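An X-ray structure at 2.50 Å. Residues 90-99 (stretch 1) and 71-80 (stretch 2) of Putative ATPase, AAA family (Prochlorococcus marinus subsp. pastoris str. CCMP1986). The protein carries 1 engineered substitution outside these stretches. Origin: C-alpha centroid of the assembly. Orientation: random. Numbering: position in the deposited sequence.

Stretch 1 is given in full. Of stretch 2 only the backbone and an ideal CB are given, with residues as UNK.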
# COMPACT_ATOMS: atom_id res chain seq x y z
N ALA B 90 5.20 -0.73 -7.21
CA ALA B 90 4.82 -1.82 -8.10
C ALA B 90 4.72 -3.14 -7.36
O ALA B 90 3.80 -3.91 -7.61
CB ALA B 90 5.82 -1.92 -9.32
N ILE B 91 5.68 -3.41 -6.47
CA ILE B 91 5.64 -4.66 -5.71
C ILE B 91 4.42 -4.68 -4.79
O ILE B 91 3.84 -5.72 -4.60
CB ILE B 91 6.97 -5.02 -4.96
CG1 ILE B 91 6.93 -6.42 -4.38
CG2 ILE B 91 7.27 -4.05 -3.83
CD1 ILE B 91 7.25 -7.45 -5.39
N VAL B 92 4.02 -3.53 -4.25
CA VAL B 92 2.84 -3.50 -3.40
C VAL B 92 1.59 -3.80 -4.21
O VAL B 92 0.74 -4.53 -3.76
CB VAL B 92 2.68 -2.12 -2.70
CG1 VAL B 92 1.37 -2.06 -1.84
CG2 VAL B 92 3.95 -1.74 -1.88
N VAL B 93 1.48 -3.23 -5.41
CA VAL B 93 0.26 -3.39 -6.21
C VAL B 93 0.12 -4.86 -6.66
O VAL B 93 -0.95 -5.47 -6.56
CB VAL B 93 0.27 -2.43 -7.45
CG1 VAL B 93 -0.82 -2.80 -8.50
CG2 VAL B 93 0.15 -0.95 -7.01
N VAL B 94 1.20 -5.41 -7.19
CA VAL B 94 1.17 -6.78 -7.67
C VAL B 94 0.91 -7.76 -6.54
O VAL B 94 0.21 -8.74 -6.73
CB VAL B 94 2.52 -7.17 -8.29
CG1 VAL B 94 2.54 -8.64 -8.52
CG2 VAL B 94 2.76 -6.40 -9.57
N GLN B 95 1.48 -7.51 -5.35
CA GLN B 95 1.28 -8.38 -4.22
C GLN B 95 -0.18 -8.37 -3.82
O GLN B 95 -0.78 -9.38 -3.49
CB GLN B 95 2.18 -8.00 -3.03
CG GLN B 95 1.84 -8.75 -1.76
CD GLN B 95 2.04 -10.24 -1.92
OE1 GLN B 95 3.08 -10.69 -2.46
NE2 GLN B 95 1.07 -11.03 -1.46
N SER B 96 -0.76 -7.20 -3.91
CA SER B 96 -2.15 -7.03 -3.62
C SER B 96 -3.10 -7.66 -4.68
O SER B 96 -4.16 -8.15 -4.33
CB SER B 96 -2.37 -5.52 -3.49
OG SER B 96 -3.72 -5.20 -3.33
N CYS B 97 -2.73 -7.62 -5.96
CA CYS B 97 -3.36 -8.43 -7.00
C CYS B 97 -3.31 -9.92 -6.66
O CYS B 97 -4.34 -10.60 -6.70
CB CYS B 97 -2.68 -8.15 -8.34
SG CYS B 97 -3.08 -6.49 -8.97
N CYS B 98 -2.12 -10.41 -6.28
CA CYS B 98 -1.95 -11.79 -5.83
C CYS B 98 -2.89 -12.11 -4.64
O CYS B 98 -3.68 -13.06 -4.69
CB CYS B 98 -0.46 -12.08 -5.54
SG CYS B 98 -0.07 -13.78 -4.97
N ASP B 99 -2.88 -11.29 -3.60
CA ASP B 99 -3.84 -11.50 -2.52
C ASP B 99 -5.30 -11.43 -2.99
O ASP B 99 -6.17 -12.16 -2.47
CB ASP B 99 -3.64 -10.51 -1.38
CG ASP B 99 -2.35 -10.69 -0.71
OD1 ASP B 99 -1.75 -11.75 -0.84
OD2 ASP B 99 -1.90 -9.75 -0.06
N UNK B 71 2.40 -17.72 -12.33
CA UNK B 71 2.42 -16.43 -13.05
C UNK B 71 2.66 -15.26 -12.08
O UNK B 71 3.46 -14.37 -12.35
CB UNK B 71 1.10 -16.22 -13.80
N UNK B 72 1.99 -15.28 -10.94
CA UNK B 72 2.20 -14.26 -9.89
C UNK B 72 3.61 -14.23 -9.31
O UNK B 72 4.07 -13.16 -8.92
CB UNK B 72 1.21 -14.49 -8.75
N UNK B 73 4.29 -15.37 -9.28
CA UNK B 73 5.69 -15.40 -8.82
C UNK B 73 6.56 -14.57 -9.74
O UNK B 73 7.31 -13.71 -9.27
CB UNK B 73 6.22 -16.84 -8.75
N UNK B 74 6.43 -14.82 -11.04
CA UNK B 74 7.18 -14.09 -12.04
C UNK B 74 6.80 -12.64 -12.11
O UNK B 74 7.65 -11.82 -12.37
CB UNK B 74 6.99 -14.73 -13.41
N UNK B 75 5.54 -12.31 -11.88
CA UNK B 75 5.14 -10.93 -11.79
C UNK B 75 5.75 -10.25 -10.53
O UNK B 75 6.17 -9.08 -10.59
CB UNK B 75 3.61 -10.84 -11.77
N UNK B 76 5.81 -10.96 -9.40
CA UNK B 76 6.38 -10.36 -8.19
C UNK B 76 7.86 -10.10 -8.44
O UNK B 76 8.34 -8.98 -8.24
CB UNK B 76 6.18 -11.26 -6.97
N UNK B 77 8.57 -11.14 -8.90
CA UNK B 77 9.96 -11.00 -9.34
C UNK B 77 10.21 -9.84 -10.30
O UNK B 77 11.10 -9.03 -10.08
CB UNK B 77 10.41 -12.30 -10.01
N UNK B 78 9.46 -9.79 -11.39
CA UNK B 78 9.65 -8.75 -12.37
C UNK B 78 9.37 -7.34 -11.77
O UNK B 78 10.02 -6.35 -12.12
CB UNK B 78 8.74 -9.01 -13.57
N UNK B 79 8.44 -7.25 -10.83
CA UNK B 79 8.23 -5.98 -10.14
C UNK B 79 9.47 -5.42 -9.40
O UNK B 79 9.59 -4.22 -9.15
CB UNK B 79 7.09 -6.16 -9.14
N UNK B 80 10.41 -6.29 -9.04
CA UNK B 80 11.63 -5.81 -8.38
C UNK B 80 12.84 -5.85 -9.32
O UNK B 80 13.73 -4.99 -9.26
CB UNK B 80 11.92 -6.65 -7.13

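The two stretches are helices of one chain that pack nearly antiparallel, their axes 8.9 Å apart at closest approach and their N-to-C directions at 171°. No hydrogen bond between protein atoms joins them directly, so the fit depends largely on apolar shape.

At position 71 the ideal CB has nothing of stretch 1 within 5.5 Å, so this contact sets little restriction; the residue is Ile71, which stays out of reach.

Position 72 points toward stretch 1, its ideal CB 4.1 Å from Cys98 SG. Beyond it lie the backbone of Val94, Cys97 and Cys98 and the thiol of Cys98, a surface suited to a flat ring or a long aliphatic chain. The residue is Phe72. With chi1 at -87° (m), its ring lies against this turn: Cys98 CA sits over one face, 3.7 Å from the Phe72 ring centroid and 10° off the normal, a CH-pi contact. Cys98 SG lies obliquely, 4.5 Å from the same centroid, while Cys97 CB is 3.9 Å from Phe72 CE1.

Positions 73 and 74 find no partner in stretch 1, 73 pointing away, and long polar chains are as acceptable here as any. They are Arg73 and Arg74, neither of which touches the other helix.

Position 75 points toward stretch 1, with its ideal CB 4.1 Å from Val94 CG1. Several aliphatic residues would suit. Leu75 makes this contact through its CB, also 4.1 Å from Val94 CG1.

The CA-to-CB bond of position 76 runs sideways, but Ile91 CD1 and Val94 CG1 lie 4.3 and 4.7 Å from the ideal CB. A branched or flexible apolar chain could reach both. Leu76 (m, t) does so: its CD2 comes 3.7 Å from Val94 CG1, 3.9 Å from Ile91 CD1 and 3.4 Å from Gln95 OE1.

Position 77 points away and position 78 sideways, both without neighbours in stretch 1, which sets no preference between polar and apolar residues at either; Ile77 and Ser78 make no contact.

Position 79 points toward stretch 1 where the backbones come close, its CA 5.3 Å from Ile91 CA. The ideal CB is already 4.0 Å from Ile91 CD1 and 4.2 Å from Ala90 C, favouring a small residue. Ala79 fits, its CB packing 4.4 Å from Ala90 CB and 4.3 Å from Val94 CG2. A water accepts from Ile91 N (water O to N 3.1 Å) and can donate to Ala79 O (water O to O 2.9 Å), though acceptors elsewhere in the structure compete for its protons.

At position 80 CA-to-CB points sideways; the ideal CB is 5.0 Å from Ile91 CD1, with room for a modest apolar group. Cys80 (m) places SG 3.6 Å from Ile91 CD1.

Stretch 2, residues 71-80: IFRRLLISAC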
# COMPACT_ATOMS: atom_id res chain seq x y z
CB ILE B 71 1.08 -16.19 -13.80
CG1 ILE B 71 0.83 -17.31 -14.83
CG2 ILE B 71 1.02 -14.78 -14.37
CD1 ILE B 71 -0.66 -17.43 -15.22
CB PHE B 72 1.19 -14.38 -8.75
CG PHE B 72 -0.06 -13.64 -8.99
CD1 PHE B 72 -0.03 -12.26 -9.23
CD2 PHE B 72 -1.27 -14.30 -9.03
CE1 PHE B 72 -1.20 -11.56 -9.47
CE2 PHE B 72 -2.42 -13.59 -9.26
CZ PHE B 72 -2.39 -12.22 -9.50
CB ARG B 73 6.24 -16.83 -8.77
CG ARG B 73 6.25 -17.45 -7.38
CD ARG B 73 6.73 -18.93 -7.39
NE ARG B 73 5.56 -19.65 -6.93
CZ ARG B 73 5.01 -20.69 -7.53
NH1 ARG B 73 5.59 -21.24 -8.61
NH2 ARG B 73 3.89 -21.18 -6.99
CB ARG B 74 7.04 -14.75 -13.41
CG ARG B 74 7.79 -16.07 -13.51
CD ARG B 74 9.35 -15.99 -13.39
NE ARG B 74 9.89 -17.35 -13.25
CZ ARG B 74 10.25 -18.17 -14.27
NH1 ARG B 74 10.16 -17.75 -15.55
NH2 ARG B 74 10.69 -19.41 -14.02
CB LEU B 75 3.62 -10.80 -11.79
CG LEU B 75 2.82 -11.10 -13.06
CD1 LEU B 75 1.35 -11.04 -12.70
CD2 LEU B 75 3.12 -10.02 -14.07
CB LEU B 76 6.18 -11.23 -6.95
CG LEU B 76 4.76 -11.30 -6.33
CD1 LEU B 76 4.65 -12.54 -5.40
CD2 LEU B 76 4.32 -10.02 -5.60
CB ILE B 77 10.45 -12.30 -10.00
CG1 ILE B 77 10.34 -13.47 -8.99
CG2 ILE B 77 11.87 -12.13 -10.56
CD1 ILE B 77 10.75 -14.85 -9.57
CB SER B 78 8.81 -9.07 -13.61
OG SER B 78 8.43 -7.84 -14.19
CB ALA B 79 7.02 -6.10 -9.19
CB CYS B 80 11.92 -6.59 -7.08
SG CYS B 80 10.60 -6.28 -5.86
O HOH W 1 8.48 -2.31 -7.31
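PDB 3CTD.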